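Local coordinates for protein PlzA (Borrelia burgdorferi, PDB 7MIE) that binds the bacterial second messenger c-di-GMP as a PilZ-type receptor and probably relays that signal in the Lyme disease spirochaete, at residues A[44-49]-A[169-174]; A[206-211]-A[278-283]. All coordinates share one frame; numbering follows the deposited sequence.

Interaction 1 of 2, residues A[44-49]-A[169-174]; sequences MSTEIN and IHERII. With C2E (9,9'-[(2R,3R,3aS,5S,7aR,9R,10R,10aS,12S,14aR)-3,5,10,12-tetrahydroxy-5,12-dioxidooctahydro-2H,7H-difuro[3,2-d:3',2'-j][1,3,7,9,2,8]tetraoxadiphosphacyclododecine-2,9-diyl]bis(2-amino-1,9-dihydro-6H-purin-6-one)), chain C.
Glu171 reaches Ser45 and Glu47 at the N-terminal end of helix 46-52, a worked example of an acidic side chain serving one of the N-H groups that the first turn of a helix leaves without an internal partner. With chi1 at 62° its CG is tucked between N and C of its own backbone, and a bend at the next bond swings the carboxylate over the helix start. OE1 accepts the N-H of Glu47 at 2.9 Å from Glu47 N, in a nearly straight bond. The donor comes in on the syn side, 24° out of the carboxylate plane. Thr46 N is also near OE1, but its angle is poor. The hydroxyl of Ser45, the N-cap residue, donates to Glu171 OE2; the modelled bond is very short, making its exact length doubtful. Ser45 OG in turn lies at the edge of the His170 ring, in its plane, and receives a weak bond from ND1, 3.5 Å from OG. The helix end would be expected to stabilise a charged carboxylate, which may offset the nearness of Glu47 OE2, 3.8 Å from Glu171 OE2. Glu171 N is buried without a partner. The following residue, Arg172, serves c-di-GMP: its extended chain lays the guanidinium over a guanine, while NH2 donates to phosphate O11 at 2.8 Å (168°). With Arg168 it forms the RxxxR signature of PilZ proteins. Ile48 CG1 packs 3.9 Å from His170 CE1. Around this contact, helix 149-164 receives Ile48 and Ile169, Phe283 of helix 273-283 touches Ser45, Thr46 and Glu171, and backbone bonds tie Met44 to Tyr72 of strand 65-74.

Interaction 2 of 2, residues A[206-211]-A[278-283]; sequences LSYGGA and LIHDYF. With C2E (9,9'-[(2R,3R,3aS,5S,7aR,9R,10R,10aS,12S,14aR)-3,5,10,12-tetrahydroxy-5,12-dioxidooctahydro-2H,7H-difuro[3,2-d:3',2'-j][1,3,7,9,2,8]tetraoxadiphosphacyclododecine-2,9-diyl]bis(2-amino-1,9-dihydro-6H-purin-6-one)), chain C.
Ile279 presses its CG2 methyl onto one face of the Tyr208 ring, a CH-pi contact with CG2 3.8 Å from the ring centroid and only 17° off the normal. The two side chains come from opposing directions and overlap along their lengths, and the methyl sits somewhat toward the CD1-CE1 rim. Apolar packing extends this contact: the CD1 branch of Ile279 meets Leu206 CB at 4.0 Å, and CG1 lies beside the carbonyl of Ser207. Phe283 adds a looser touch, its CE2 4.4 Å from Tyr208 CE2.

Helix 273-283 thus lies against a tight antiparallel hairpin, in which strands 198-207 and 210-215 are joined by the two-residue turn Tyr208-Gly209, with angles near type I. Ser207 N donates to Gly210 O across it at 3.0 Å. Together with Asp205, Ser207 and Gly210 match the DxSxxG signature of PilZ domains; Leu206 and Tyr208 meet the helix, while Ser207 and the glycines meet the nucleotide.

Polar groups gather where the tyrosine ends. Tyr208 OH approaches the edge of the His280 ring, 3.5 Å from CD2, without bonding to it; the hydroxyl is paired with Met44 O instead. With CG anti to the backbone N (chi1 -175°), the imidazole runs alongside the tyrosine, and its NE2 is bonded to Ile71 O.

Ligand contacts come from the hairpin. Guanine N2 donates toward Ser207 OG, whose modelled place is less certain. Since Gly209 and Gly210 carry no side chains, the ribose can settle against the backbone, O2' being 3.3 Å from Gly209 C, while Ala211 N lies 3.3 Å from the guanine C2.

Overall arrangement
The centres of interactions 1 and 2 are about 9 Å apart, and both reach c-di-GMP. Backbone pairing of Ile173 N with Leu206 O (2.8 Å) joins strand 173-174 to strand 198-207, bringing the loop of the RxxxR signature, which leads into strand 173-174, beside the DxSxxG hairpin; the side chains of Arg172 and Ser207 come within about 4 Å and meet the same guanine. On the far side from the ligand, Met44 O and Tyr208 OH, 2.6 Å apart, link the residues ahead of helix 46-52 to the hairpin turn. Thr46 OG1 packs 3.4 Å from Phe283 CD1. The two contacts join the nucleotide pocket to the N-terminal part of the chain through shared neighbours.

Interaction 1 of 2, residues A[44-49]-A[169-174]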
ATOM      1  N   MET A  44       3.199   0.245   0.114  1.00 20.55           N
ATOM      2  CA  MET A  44       4.302  -0.647  -0.220  1.00 21.37           C
ATOM      3  C   MET A  44       4.049  -1.410  -1.523  1.00 22.08           C
ATOM      4  O   MET A  44       2.917  -1.771  -1.858  1.00 23.74           O
ATOM      5  CB  MET A  44       4.576  -1.639   0.921  1.00 22.65           C
ATOM      6  CG  MET A  44       4.720  -0.946   2.242  1.00 25.65           C
ATOM      7  SD  MET A  44       6.073   0.312   2.299  1.00 31.38           S
ATOM      8  CE  MET A  44       7.401  -0.853   2.293  1.00 26.30           C
ATOM      9  N   SER A  45       5.135  -1.630  -2.277  1.00 20.61           N
ATOM     10  CA  SER A  45       5.163  -2.477  -3.469  1.00 22.24           C
ATOM     11  C   SER A  45       6.571  -3.059  -3.570  1.00 23.48           C
ATOM     12  O   SER A  45       7.477  -2.618  -2.849  1.00 24.67           O
ATOM     13  CB  SER A  45       4.813  -1.680  -4.713  1.00 23.60           C
ATOM     14  OG  SER A  45       5.955  -0.903  -5.111  1.00 27.03           O
ATOM     15  N   THR A  46       6.745  -4.055  -4.449  1.00 23.85           N
ATOM     16  CA  THR A  46       8.021  -4.735  -4.618  1.00 24.99           C
ATOM     17  C   THR A  46       9.168  -3.734  -4.813  1.00 24.30           C
ATOM     18  O   THR A  46      10.219  -3.851  -4.159  1.00 23.85           O
ATOM     19  CB  THR A  46       7.914  -5.755  -5.754  1.00 27.34           C
ATOM     20  OG1 THR A  46       6.869  -6.643  -5.345  1.00 29.86           O
ATOM     21  CG2 THR A  46       9.187  -6.583  -5.914  1.00 28.90           C
ATOM     22  N   GLU A  47       8.984  -2.776  -5.734  1.00 25.24           N
ATOM     23  CA  GLU A  47      10.026  -1.807  -6.022  1.00 26.11           C
ATOM     24  C   GLU A  47      10.319  -0.887  -4.831  1.00 25.43           C
ATOM     25  O   GLU A  47      11.480  -0.518  -4.645  1.00 25.03           O
ATOM     26  CB  GLU A  47       9.706  -0.960  -7.260  1.00 30.80           C
ATOM     27  CG  GLU A  47       9.754  -1.769  -8.556  1.00 34.59           C
ATOM     28  CD  GLU A  47       9.803  -0.859  -9.768  1.00 42.45           C
ATOM     29  OE1 GLU A  47      10.518  -1.204 -10.719  1.00 50.98           O
ATOM     30  OE2 GLU A  47       9.124   0.211  -9.749  1.00 49.62           O
ATOM     31  N   ILE A  48       9.301  -0.536  -4.034  1.00 23.27           N
ATOM     32  CA  ILE A  48       9.537   0.289  -2.854  1.00 24.03           C
ATOM     33  C   ILE A  48      10.360  -0.502  -1.831  1.00 23.08           C
ATOM     34  O   ILE A  48      11.323   0.007  -1.275  1.00 23.33           O
ATOM     35  CB  ILE A  48       8.212   0.785  -2.227  1.00 25.37           C
ATOM     36  CG1 ILE A  48       7.446   1.643  -3.234  1.00 30.57           C
ATOM     37  CG2 ILE A  48       8.466   1.548  -0.926  1.00 24.85           C
ATOM     38  CD1 ILE A  48       8.199   2.859  -3.656  1.00 30.42           C
ATOM     39  N   ASN A  49       9.973  -1.757  -1.586  1.00 23.32           N
ATOM     40  CA  ASN A  49      10.711  -2.580  -0.636  1.00 24.19           C
ATOM     41  C   ASN A  49      12.165  -2.737  -1.072  1.00 22.29           C
ATOM     42  O   ASN A  49      13.046  -2.695  -0.229  1.00 20.48           O
ATOM     43  CB  ASN A  49      10.061  -3.947  -0.410  1.00 26.35           C
ATOM     44  CG  ASN A  49       8.798  -3.776   0.429  1.00 29.05           C
ATOM     45  OD1 ASN A  49       7.720  -3.534  -0.108  1.00 35.32           O
ATOM     46  ND2 ASN A  49       8.920  -3.768   1.745  1.00 28.07           N
ATOM     47  N   ILE A 169       5.740   6.656  -8.840  1.00 30.90           N
ATOM     48  CA  ILE A 169       6.556   6.076  -7.773  1.00 33.15           C
ATOM     49  C   ILE A 169       6.365   4.558  -7.677  1.00 33.95           C
ATOM     50  O   ILE A 169       7.241   3.862  -7.166  1.00 35.68           O
ATOM     51  CB  ILE A 169       6.366   6.760  -6.399  1.00 38.04           C
ATOM     52  CG1 ILE A 169       4.930   6.700  -5.889  1.00 38.89           C
ATOM     53  CG2 ILE A 169       6.902   8.188  -6.409  1.00 38.51           C
ATOM     54  CD1 ILE A 169       4.835   6.642  -4.368  1.00 43.08           C
ATOM     55  N   HIS A 170       5.217   4.062  -8.128  1.00 28.74           N
ATOM     56  CA  HIS A 170       4.977   2.624  -8.121  1.00 32.11           C
ATOM     57  C   HIS A 170       5.017   2.001  -9.513  1.00 31.76           C
ATOM     58  O   HIS A 170       4.638   2.608 -10.525  1.00 30.97           O
ATOM     59  CB  HIS A 170       3.579   2.318  -7.577  1.00 32.73           C
ATOM     60  CG  HIS A 170       3.412   2.674  -6.129  1.00 30.88           C
ATOM     61  ND1 HIS A 170       4.006   1.966  -5.109  1.00 33.21           N
ATOM     62  CD2 HIS A 170       2.764   3.694  -5.530  1.00 30.45           C
ATOM     63  CE1 HIS A 170       3.712   2.538  -3.935  1.00 29.03           C
ATOM     64  NE2 HIS A 170       2.944   3.558  -4.158  1.00 31.75           N
ATOM     65  N   GLU A 171       5.380   0.715  -9.521  1.00 31.59           N
ATOM     66  CA  GLU A 171       5.239  -0.106 -10.712  1.00 29.85           C
ATOM     67  C   GLU A 171       3.746  -0.297 -11.015  1.00 29.73           C
ATOM     68  O   GLU A 171       2.848  -0.211 -10.169  1.00 29.34           O
ATOM     69  CB  GLU A 171       6.020  -1.422 -10.549  1.00 30.72           C
ATOM     70  CG  GLU A 171       5.542  -2.315  -9.401  1.00 30.65           C
ATOM     71  CD  GLU A 171       6.215  -2.084  -8.057  1.00 33.89           C
ATOM     72  OE1 GLU A 171       6.709  -3.048  -7.499  1.00 32.54           O
ATOM     73  OE2 GLU A 171       6.238  -0.913  -7.576  1.00 33.83           O
ATOM     74  N   ARG A 172       3.509  -0.526 -12.292  1.00 27.89           N
ATOM     75  CA  ARG A 172       2.198  -0.898 -12.774  1.00 25.39           C
ATOM     76  C   ARG A 172       2.239  -2.389 -13.063  1.00 25.06           C
ATOM     77  O   ARG A 172       3.269  -2.924 -13.511  1.00 28.34           O
ATOM     78  CB  ARG A 172       1.859  -0.049 -14.003  1.00 25.96           C
ATOM     79  CG  ARG A 172       1.734   1.427 -13.639  1.00 25.66           C
ATOM     80  CD  ARG A 172       1.535   2.268 -14.880  1.00 24.58           C
ATOM     81  NE  ARG A 172       1.444   3.646 -14.387  1.00 23.36           N
ATOM     82  CZ  ARG A 172       1.234   4.710 -15.165  1.00 24.46           C
ATOM     83  NH1 ARG A 172       1.042   4.547 -16.460  1.00 25.32           N
ATOM     84  NH2 ARG A 172       1.196   5.916 -14.618  1.00 24.00           N
ATOM     85  N   ILE A 173       1.130  -3.061 -12.763  1.00 22.99           N
ATOM     86  CA  ILE A 173       1.031  -4.500 -12.965  1.00 23.57           C
ATOM     87  C   ILE A 173       0.490  -4.762 -14.365  1.00 25.41           C
ATOM     88  O   ILE A 173      -0.662  -4.449 -14.640  1.00 24.89           O
ATOM     89  CB  ILE A 173       0.093  -5.112 -11.904  1.00 23.82           C
ATOM     90  CG1 ILE A 173       0.564  -4.798 -10.478  1.00 24.04           C
ATOM     91  CG2 ILE A 173      -0.040  -6.631 -12.144  1.00 23.60           C
ATOM     92  CD1 ILE A 173      -0.524  -5.050  -9.382  1.00 26.15           C
ATOM     93  N   ILE A 174       1.301  -5.372 -15.251  1.00 25.63           N
ATOM     94  CA  ILE A 174       0.828  -5.697 -16.592  1.00 27.71           C
ATOM     95  C   ILE A 174       0.005  -6.967 -16.511  1.00 27.93           C
ATOM     96  O   ILE A 174       0.455  -7.938 -15.906  1.00 30.02           O
ATOM     97  CB  ILE A 174       2.015  -5.893 -17.578  1.00 29.57           C
ATOM     98  CG1 ILE A 174       2.789  -4.584 -17.754  1.00 32.32           C
ATOM     99  CG2 ILE A 174       1.510  -6.420 -18.921  1.00 30.77           C
ATOM    100  CD1 ILE A 174       4.066  -4.709 -18.571  1.00 35.67           C
TER
HETATM  101  P1  C2E C 302      -1.400  11.938 -13.801  1.00 34.07           P
HETATM  102  O2P C2E C 302      -1.339  11.913 -15.267  1.00 32.01           O
HETATM  103  O1P C2E C 302      -2.356  12.852 -13.075  1.00 35.83           O
HETATM  104  O5' C2E C 302      -1.917  10.467 -13.411  1.00 31.12           O
HETATM  105  C5' C2E C 302      -2.235  10.209 -12.033  1.00 29.84           C
HETATM  106  C4' C2E C 302      -2.232   8.718 -11.790  1.00 28.94           C
HETATM  107  O4' C2E C 302      -3.177   8.080 -12.678  1.00 29.81           O
HETATM  108  C3' C2E C 302      -0.912   8.002 -12.095  1.00 26.53           C
HETATM  109  O3' C2E C 302      -0.078   8.146 -10.951  1.00 28.78           O
HETATM  110  C2' C2E C 302      -1.439   6.542 -12.126  1.00 27.43           C
HETATM  111  O2' C2E C 302      -1.724   6.112 -10.810  1.00 29.10           O
HETATM  112  C1' C2E C 302      -2.792   6.725 -12.835  1.00 27.40           C
HETATM  113  N9  C2E C 302      -2.712   6.421 -14.255  1.00 27.23           N
HETATM  114  C8  C2E C 302      -2.761   7.264 -15.341  1.00 26.33           C
HETATM  115  N7  C2E C 302      -2.658   6.641 -16.484  1.00 28.32           N
HETATM  116  C5  C2E C 302      -2.492   5.301 -16.116  1.00 26.00           C
HETATM  117  C6  C2E C 302      -2.298   4.150 -16.913  1.00 27.15           C
HETATM  118  O6  C2E C 302      -2.164   4.110 -18.146  1.00 28.46           O
HETATM  119  N1  C2E C 302      -2.166   2.998 -16.118  1.00 25.70           N
HETATM  120  C2  C2E C 302      -2.235   2.965 -14.740  1.00 24.55           C
HETATM  121  N2  C2E C 302      -2.079   1.775 -14.122  1.00 23.07           N
HETATM  122  N3  C2E C 302      -2.412   4.044 -13.986  1.00 25.73           N
HETATM  123  C4  C2E C 302      -2.533   5.166 -14.750  1.00 26.09           C
HETATM  124  P11 C2E C 302       1.506   7.869 -11.142  1.00 26.77           P
HETATM  125  O21 C2E C 302       2.038   7.904  -9.749  1.00 26.21           O
HETATM  126  O11 C2E C 302       1.637   6.583 -11.913  1.00 28.00           O
HETATM  127  O5A C2E C 302       1.965   9.085 -12.098  1.00 27.57           O
HETATM  128  C5A C2E C 302       2.093  10.370 -11.440  1.00 30.70           C
HETATM  129  C4A C2E C 302       2.228  11.433 -12.494  1.00 30.67           C
HETATM  130  O4A C2E C 302       3.450  11.233 -13.241  1.00 31.30           O
HETATM  131  C3A C2E C 302       1.126  11.405 -13.553  1.00 32.23           C
HETATM  132  O3A C2E C 302      -0.007  12.072 -13.000  1.00 33.36           O
HETATM  133  C2A C2E C 302       1.825  12.125 -14.704  1.00 33.91           C
HETATM  134  O2A C2E C 302       1.862  13.533 -14.517  1.00 35.30           O
HETATM  135  C1A C2E C 302       3.227  11.513 -14.594  1.00 30.10           C
HETATM  136  N91 C2E C 302       3.439  10.338 -15.418  1.00 30.68           N
HETATM  137  C81 C2E C 302       3.534   9.024 -15.007  1.00 29.25           C
HETATM  138  N71 C2E C 302       3.723   8.210 -16.013  1.00 30.31           N
HETATM  139  C51 C2E C 302       3.770   9.027 -17.146  1.00 32.17           C
HETATM  140  C61 C2E C 302       3.964   8.711 -18.523  1.00 32.71           C
HETATM  141  O61 C2E C 302       4.167   7.621 -19.071  1.00 34.25           O
HETATM  142  N11 C2E C 302       3.945   9.856 -19.316  1.00 38.01           N
HETATM  143  C21 C2E C 302       3.711  11.133 -18.870  1.00 36.43           C
HETATM  144  N21 C2E C 302       3.722  12.093 -19.812  1.00 38.45           N
HETATM  145  N31 C2E C 302       3.575  11.448 -17.582  1.00 33.77           N
HETATM  146  C41 C2E C 302       3.593  10.338 -16.780  1.00 30.89           C

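Interaction 2 of 2, residues A[206-211]-A[278-283]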
ATOM      1  N   LEU A 206      -2.791  -2.391 -14.155  1.00 22.99           N
ATOM      2  CA  LEU A 206      -3.395  -1.865 -12.927  1.00 23.73           C
ATOM      3  C   LEU A 206      -2.307  -1.290 -12.025  1.00 24.83           C
ATOM      4  O   LEU A 206      -1.191  -1.802 -11.984  1.00 23.72           O
ATOM      5  CB  LEU A 206      -4.086  -2.990 -12.138  1.00 23.85           C
ATOM      6  CG  LEU A 206      -5.332  -3.621 -12.773  1.00 24.99           C
ATOM      7  CD1 LEU A 206      -5.865  -4.760 -11.886  1.00 26.61           C
ATOM      8  CD2 LEU A 206      -6.421  -2.545 -12.940  1.00 24.68           C
ATOM      9  N   SER A 207      -2.676  -0.287 -11.219  1.00 21.78           N
ATOM     10  CA  SER A 207      -1.789   0.178 -10.173  1.00 22.74           C
ATOM     11  C   SER A 207      -2.648   0.702  -9.029  1.00 22.56           C
ATOM     12  O   SER A 207      -3.879   0.750  -9.131  1.00 21.74           O
ATOM     13  CB  SER A 207      -0.852   1.235 -10.733  1.00 23.09           C
ATOM     14  OG  SER A 207      -1.615   2.379 -11.082  1.00 24.92           O
ATOM     15  N   TYR A 208      -2.003   1.121  -7.939  1.00 21.97           N
ATOM     16  CA  TYR A 208      -2.722   1.684  -6.808  1.00 23.80           C
ATOM     17  C   TYR A 208      -3.637   2.833  -7.255  1.00 21.82           C
ATOM     18  O   TYR A 208      -4.730   2.971  -6.722  1.00 22.42           O
ATOM     19  CB  TYR A 208      -1.706   2.192  -5.764  1.00 22.55           C
ATOM     20  CG  TYR A 208      -1.167   1.128  -4.825  1.00 22.19           C
ATOM     21  CD1 TYR A 208      -2.027   0.348  -4.062  1.00 23.07           C
ATOM     22  CD2 TYR A 208       0.206   0.940  -4.676  1.00 21.49           C
ATOM     23  CE1 TYR A 208      -1.556  -0.633  -3.189  1.00 22.10           C
ATOM     24  CE2 TYR A 208       0.697   0.015  -3.756  1.00 21.09           C
ATOM     25  CZ  TYR A 208      -0.177  -0.776  -3.035  1.00 21.50           C
ATOM     26  OH  TYR A 208       0.288  -1.697  -2.139  1.00 21.70           O
ATOM     27  N   GLY A 209      -3.191   3.610  -8.245  1.00 22.85           N
ATOM     28  CA  GLY A 209      -3.867   4.864  -8.567  1.00 23.62           C
ATOM     29  C   GLY A 209      -4.652   4.871  -9.882  1.00 23.90           C
ATOM     30  O   GLY A 209      -5.268   5.897 -10.222  1.00 24.40           O
ATOM     31  N   GLY A 210      -4.630   3.778 -10.656  1.00 22.33           N
ATOM     32  CA  GLY A 210      -5.360   3.812 -11.923  1.00 23.06           C
ATOM     33  C   GLY A 210      -5.232   2.524 -12.731  1.00 22.45           C
ATOM     34  O   GLY A 210      -4.849   1.484 -12.196  1.00 22.95           O
ATOM     35  N   ALA A 211      -5.494   2.627 -14.046  1.00 22.78           N
ATOM     36  CA  ALA A 211      -5.587   1.464 -14.907  1.00 23.32           C
ATOM     37  C   ALA A 211      -5.418   1.894 -16.351  1.00 24.10           C
ATOM     38  O   ALA A 211      -5.640   3.055 -16.677  1.00 24.90           O
ATOM     39  CB  ALA A 211      -6.931   0.763 -14.731  1.00 22.91           C
ATOM     40  N   LEU A 278      -6.505  -5.340  -2.924  1.00 25.26           N
ATOM     41  CA  LEU A 278      -6.246  -6.263  -4.032  1.00 26.26           C
ATOM     42  C   LEU A 278      -4.850  -6.005  -4.624  1.00 24.92           C
ATOM     43  O   LEU A 278      -4.112  -6.946  -4.943  1.00 24.80           O
ATOM     44  CB  LEU A 278      -7.336  -6.063  -5.100  1.00 27.29           C
ATOM     45  CG  LEU A 278      -7.094  -6.639  -6.497  1.00 29.29           C
ATOM     46  CD1 LEU A 278      -7.383  -8.134  -6.469  1.00 33.60           C
ATOM     47  CD2 LEU A 278      -8.043  -5.996  -7.508  1.00 31.75           C
ATOM     48  N   ILE A 279      -4.507  -4.729  -4.815  1.00 22.98           N
ATOM     49  CA  ILE A 279      -3.182  -4.391  -5.339  1.00 22.42           C
ATOM     50  C   ILE A 279      -2.093  -4.719  -4.316  1.00 22.89           C
ATOM     51  O   ILE A 279      -1.069  -5.335  -4.655  1.00 23.46           O
ATOM     52  CB  ILE A 279      -3.123  -2.914  -5.781  1.00 21.92           C
ATOM     53  CG1 ILE A 279      -4.209  -2.627  -6.834  1.00 22.26           C
ATOM     54  CG2 ILE A 279      -1.716  -2.565  -6.318  1.00 20.58           C
ATOM     55  CD1 ILE A 279      -4.079  -3.457  -8.119  1.00 23.70           C
ATOM     56  N   HIS A 280      -2.321  -4.347  -3.059  1.00 23.09           N
ATOM     57  CA  HIS A 280      -1.355  -4.692  -2.024  1.00 23.82           C
ATOM     58  C   HIS A 280      -1.112  -6.211  -1.974  1.00 23.93           C
ATOM     59  O   HIS A 280       0.043  -6.628  -1.915  1.00 24.60           O
ATOM     60  CB  HIS A 280      -1.867  -4.154  -0.676  1.00 24.54           C
ATOM     61  CG  HIS A 280      -0.850  -4.379   0.400  1.00 25.49           C
ATOM     62  ND1 HIS A 280      -0.866  -5.529   1.184  1.00 26.18           N
ATOM     63  CD2 HIS A 280       0.175  -3.617   0.832  1.00 25.33           C
ATOM     64  CE1 HIS A 280       0.114  -5.450   2.070  1.00 28.06           C
ATOM     65  NE2 HIS A 280       0.767  -4.313   1.865  1.00 27.63           N
ATOM     66  N   ASP A 281      -2.192  -7.010  -2.042  1.00 25.30           N
ATOM     67  CA  ASP A 281      -2.090  -8.471  -1.991  1.00 26.68           C
ATOM     68  C   ASP A 281      -1.195  -8.983  -3.119  1.00 27.50           C
ATOM     69  O   ASP A 281      -0.426  -9.934  -2.937  1.00 26.58           O
ATOM     70  CB  ASP A 281      -3.485  -9.109  -2.056  1.00 27.46           C
ATOM     71  CG  ASP A 281      -3.414 -10.621  -2.194  1.00 33.56           C
ATOM     72  OD1 ASP A 281      -3.104 -11.282  -1.160  1.00 35.16           O
ATOM     73  OD2 ASP A 281      -3.620 -11.124  -3.338  1.00 34.26           O
ATOM     74  N   TYR A 282      -1.296  -8.376  -4.314  1.00 24.60           N
ATOM     75  CA  TYR A 282      -0.512  -8.833  -5.441  1.00 24.56           C
ATOM     76  C   TYR A 282       0.986  -8.777  -5.118  1.00 25.22           C
ATOM     77  O   TYR A 282       1.752  -9.677  -5.470  1.00 26.67           O
ATOM     78  CB  TYR A 282      -0.820  -7.983  -6.680  1.00 23.62           C
ATOM     79  CG  TYR A 282       0.120  -8.308  -7.815  1.00 23.98           C
ATOM     80  CD1 TYR A 282      -0.156  -9.368  -8.672  1.00 25.31           C
ATOM     81  CD2 TYR A 282       1.268  -7.562  -8.044  1.00 24.54           C
ATOM     82  CE1 TYR A 282       0.707  -9.684  -9.706  1.00 25.92           C
ATOM     83  CE2 TYR A 282       2.165  -7.892  -9.048  1.00 26.24           C
ATOM     84  CZ  TYR A 282       1.872  -8.951  -9.887  1.00 27.93           C
ATOM     85  OH  TYR A 282       2.736  -9.208 -10.920  1.00 30.65           O
ATOM     86  N   PHE A 283       1.412  -7.720  -4.419  1.00 25.36           N
ATOM     87  CA  PHE A 283       2.821  -7.509  -4.070  1.00 27.68           C
ATOM     88  C   PHE A 283       3.267  -8.382  -2.887  1.00 32.59           C
ATOM     89  O   PHE A 283       4.469  -8.550  -2.689  1.00 35.87           O
ATOM     90  CB  PHE A 283       3.109  -6.018  -3.843  1.00 26.61           C
ATOM     91  CG  PHE A 283       2.959  -5.183  -5.092  1.00 26.71           C
ATOM     92  CD1 PHE A 283       3.770  -5.396  -6.197  1.00 27.20           C
ATOM     93  CD2 PHE A 283       2.018  -4.170  -5.175  1.00 27.48           C
ATOM     94  CE1 PHE A 283       3.616  -4.659  -7.364  1.00 28.20           C
ATOM     95  CE2 PHE A 283       1.885  -3.410  -6.330  1.00 27.11           C
ATOM     96  CZ  PHE A 283       2.656  -3.669  -7.439  1.00 28.33           C
TER
HETATM   97  P1  C2E C 302      -1.400  11.938 -13.801  1.00 34.07           P
HETATM   98  O2P C2E C 302      -1.339  11.913 -15.267  1.00 32.01           O
HETATM   99  O1P C2E C 302      -2.356  12.852 -13.075  1.00 35.83           O
HETATM  100  O5' C2E C 302      -1.917  10.467 -13.411  1.00 31.12           O
HETATM  101  C5' C2E C 302      -2.235  10.209 -12.033  1.00 29.84           C
HETATM  102  C4' C2E C 302      -2.232   8.718 -11.790  1.00 28.94           C
HETATM  103  O4' C2E C 302      -3.177   8.080 -12.678  1.00 29.81           O
HETATM  104  C3' C2E C 302      -0.912   8.002 -12.095  1.00 26.53           C
HETATM  105  O3' C2E C 302      -0.078   8.146 -10.951  1.00 28.78           O
HETATM  106  C2' C2E C 302      -1.439   6.542 -12.126  1.00 27.43           C
HETATM  107  O2' C2E C 302      -1.724   6.112 -10.810  1.00 29.10           O
HETATM  108  C1' C2E C 302      -2.792   6.725 -12.835  1.00 27.40           C
HETATM  109  N9  C2E C 302      -2.712   6.421 -14.255  1.00 27.23           N
HETATM  110  C8  C2E C 302      -2.761   7.264 -15.341  1.00 26.33           C
HETATM  111  N7  C2E C 302      -2.658   6.641 -16.484  1.00 28.32           N
HETATM  112  C5  C2E C 302      -2.492   5.301 -16.116  1.00 26.00           C
HETATM  113  C6  C2E C 302      -2.298   4.150 -16.913  1.00 27.15           C
HETATM  114  O6  C2E C 302      -2.164   4.110 -18.146  1.00 28.46           O
HETATM  115  N1  C2E C 302      -2.166   2.998 -16.118  1.00 25.70           N
HETATM  116  C2  C2E C 302      -2.235   2.965 -14.740  1.00 24.55           C
HETATM  117  N2  C2E C 302      -2.079   1.775 -14.122  1.00 23.07           N
HETATM  118  N3  C2E C 302      -2.412   4.044 -13.986  1.00 25.73           N
HETATM  119  C4  C2E C 302      -2.533   5.166 -14.750  1.00 26.09           C
HETATM  120  P11 C2E C 302       1.506   7.869 -11.142  1.00 26.77           P
HETATM  121  O21 C2E C 302       2.038   7.904  -9.749  1.00 26.21           O
HETATM  122  O11 C2E C 302       1.637   6.583 -11.913  1.00 28.00           O
HETATM  123  O5A C2E C 302       1.965   9.085 -12.098  1.00 27.57           O
HETATM  124  C5A C2E C 302       2.093  10.370 -11.440  1.00 30.70           C
HETATM  125  C4A C2E C 302       2.228  11.433 -12.494  1.00 30.67           C
HETATM  126  O4A C2E C 302       3.450  11.233 -13.241  1.00 31.30           O
HETATM  127  C3A C2E C 302       1.126  11.405 -13.553  1.00 32.23           C
HETATM  128  O3A C2E C 302      -0.007  12.072 -13.000  1.00 33.36           O
HETATM  129  C2A C2E C 302       1.825  12.125 -14.704  1.00 33.91           C
HETATM  130  O2A C2E C 302       1.862  13.533 -14.517  1.00 35.30           O
HETATM  131  C1A C2E C 302       3.227  11.513 -14.594  1.00 30.10           C
HETATM  132  N91 C2E C 302       3.439  10.338 -15.418  1.00 30.68           N
HETATM  133  C81 C2E C 302       3.534   9.024 -15.007  1.00 29.25           C
HETATM  134  N71 C2E C 302       3.723   8.210 -16.013  1.00 30.31           N
HETATM  135  C51 C2E C 302       3.770   9.027 -17.146  1.00 32.17           C
HETATM  136  C61 C2E C 302       3.964   8.711 -18.523  1.00 32.71           C
HETATM  137  O61 C2E C 302       4.167   7.621 -19.071  1.00 34.25           O
HETATM  138  N11 C2E C 302       3.945   9.856 -19.316  1.00 38.01           N
HETATM  139  C21 C2E C 302       3.711  11.133 -18.870  1.00 36.43           C
HETATM  140  N21 C2E C 302       3.722  12.093 -19.812  1.00 38.45           N
HETATM  141  N31 C2E C 302       3.575  11.448 -17.582  1.00 33.77           N
HETATM  142  C41 C2E C 302       3.593  10.338 -16.780  1.00 30.89           C